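Local coordinates for chitin oligosaccahride binding protein NagB1 (Paenibacillus sp. FPU-7, PDB 7EHP) that binds the chitin oligosaccharides N,N'-diacetylchitobiose and N,N',N''-triacetylchitotriose, probably delivering them to a membrane transporter as an extracellular solute-binding protein, at residues T71-A74 against K75-A79. Residues are numbered along the deposited sequence; the frame is centred on the assembly and turned at random.
Sequences TDTA and KYVKA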
loop_
_atom_site.group_PDB
_atom_site.type_symbol
_atom_site.label_atom_id
_atom_site.label_comp_id
_atom_site.label_asym_id
_atom_site.label_seq_id
_atom_site.Cartn_x
_atom_site.Cartn_y
_atom_site.Cartn_z
ATOM N N THR A 71 -0.259 -4.062 -12.607
ATOM C CA THR A 71 -0.601 -3.234 -13.764
ATOM C C THR A 71 0.537 -2.334 -14.215
ATOM O O THR A 71 0.816 -2.225 -15.417
ATOM C CB THR A 71 -1.836 -2.390 -13.422
ATOM O OG1 THR A 71 -2.966 -3.254 -13.316
ATOM C CG2 THR A 71 -2.092 -1.348 -14.481
ATOM N N ASP A 72 1.181 -1.645 -13.274
ATOM C CA ASP A 72 2.229 -0.699 -13.650
ATOM C C ASP A 72 3.421 -1.421 -14.277
ATOM O O ASP A 72 3.902 -1.034 -15.352
ATOM C CB ASP A 72 2.694 0.103 -12.434
ATOM C CG ASP A 72 1.675 1.119 -11.956
ATOM O OD1 ASP A 72 0.698 1.416 -12.686
ATOM O OD2 ASP A 72 1.886 1.641 -10.834
ATOM N N THR A 73 3.922 -2.461 -13.604
ATOM C CA THR A 73 5.062 -3.209 -14.131
ATOM C C THR A 73 4.729 -3.823 -15.485
ATOM O O THR A 73 5.512 -3.715 -16.433
ATOM C CB THR A 73 5.486 -4.293 -13.137
ATOM O OG1 THR A 73 6.091 -3.684 -11.987
ATOM C CG2 THR A 73 6.499 -5.254 -13.781
ATOM N N ALA A 74 3.551 -4.455 -15.593
ATOM C CA ALA A 74 3.122 -5.062 -16.852
ATOM C C ALA A 74 3.109 -4.046 -17.986
ATOM O O ALA A 74 3.494 -4.363 -19.117
ATOM C CB ALA A 74 1.731 -5.688 -16.682
ATOM N N LYS A 75 2.677 -2.817 -17.701
ATOM C CA LYS A 75 2.647 -1.777 -18.721
ATOM C C LYS A 75 4.051 -1.390 -19.166
ATOM O O LYS A 75 4.287 -1.154 -20.358
ATOM C CB LYS A 75 1.901 -0.549 -18.190
ATOM C CG LYS A 75 1.780 0.603 -19.176
ATOM C CD LYS A 75 1.198 1.837 -18.478
ATOM C CE LYS A 75 0.763 2.911 -19.465
ATOM N NZ LYS A 75 0.212 4.104 -18.750
ATOM N N TYR A 76 4.993 -1.290 -18.227
ATOM C CA TYR A 76 6.319 -0.825 -18.609
ATOM C C TYR A 76 7.155 -1.954 -19.191
ATOM O O TYR A 76 7.991 -1.711 -20.071
ATOM C CB TYR A 76 7.021 -0.172 -17.411
ATOM C CG TYR A 76 6.214 0.925 -16.757
ATOM C CD1 TYR A 76 5.389 1.762 -17.509
ATOM C CD2 TYR A 76 6.256 1.108 -15.379
ATOM C CE1 TYR A 76 4.636 2.771 -16.900
ATOM C CE2 TYR A 76 5.510 2.101 -14.761
ATOM C CZ TYR A 76 4.702 2.929 -15.520
ATOM O OH TYR A 76 3.972 3.917 -14.882
ATOM N N VAL A 77 6.951 -3.182 -18.710
ATOM C CA VAL A 77 7.509 -4.338 -19.391
ATOM C C VAL A 77 7.065 -4.357 -20.839
ATOM O O VAL A 77 7.881 -4.618 -21.737
ATOM C CB VAL A 77 7.121 -5.644 -18.675
ATOM C CG1 VAL A 77 7.448 -6.845 -19.559
ATOM C CG2 VAL A 77 7.814 -5.770 -17.333
ATOM N N LYS A 78 5.759 -4.148 -21.105
ATOM C CA LYS A 78 5.442 -4.478 -22.485
ATOM C C LYS A 78 5.939 -3.423 -23.420
ATOM O O LYS A 78 5.992 -3.657 -24.620
ATOM C CB LYS A 78 3.998 -4.601 -22.827
ATOM C CG LYS A 78 3.074 -3.362 -22.789
ATOM C CD LYS A 78 1.814 -4.248 -23.094
ATOM C CE LYS A 78 1.560 -4.706 -24.592
ATOM N NZ LYS A 78 0.346 -5.450 -24.265
ATOM N N ALA A 79 6.282 -2.256 -22.883
ATOM C CA ALA A 79 6.893 -1.154 -23.584
ATOM C C ALA A 79 8.403 -1.246 -23.592
ATOM O O ALA A 79 9.032 -0.320 -24.087
ATOM C CB ALA A 79 6.455 0.146 -22.926
#
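Asp72 and Tyr76, one turn apart, illustrate how a short amphipathic alpha-helix sorts its packing from its solvent side. Helix 71-78 follows strand 64-68 in the periplasmic-binding-protein fold, and four successive i to i+4 backbone bonds run along it, from Thr71-Lys75 to Ala74-Lys78. The tight side is built on Thr73, Tyr76 and Val77. With CG anti to its own carbonyl carbon (chi1 -54°), Tyr76 lays its ring back along the preceding turn, and one ring face receives Asp72 O, 3.2 Å above the plane and offset toward the rim on the side of CD2. The same oxygen accepts the Tyr76 N-H at 3.1 Å, while Asp72 CB comes within 4.2 Å of Tyr76 CE2. Beyond the helix, Pro53 and Met56 of helix 44-58, Leu67 and Leu82 pack on the buried tyrosine. Replacing the Tyr76 ring with an alanine methyl would probably open a gap between these four neighbours and take the aromatic cover from the Asp72 carbonyl. The side chains of Thr73 and Val77 cross obliquely, methyl CG2 of Thr73 meeting Val77 CG2 at 3.8 Å, while Thr73 OG1 turns to Phe68 O in a hydrogen bond.

The opposite character belongs to Ala74, Lys75 and Lys78, all exposed. Lys75 is extended, CG anti to the backbone N (chi1 -179°), and touches the preceding turn mainly through CB; its ammonium NZ remains 6.7 Å from Asp72 OD1, so no salt bridge joins them. Asp72 OD2 instead forms a salt bridge with Arg48 NE; the Asp72 side chain lies about 7 Å from a bound N-acetylglucosamine, which suggests that this end of the helix borders the sugar cleft. The straightest bond of the four lies on the packed side, Val77 N reaching Thr73 O at 2.7 Å with an N-H...O angle of 174°.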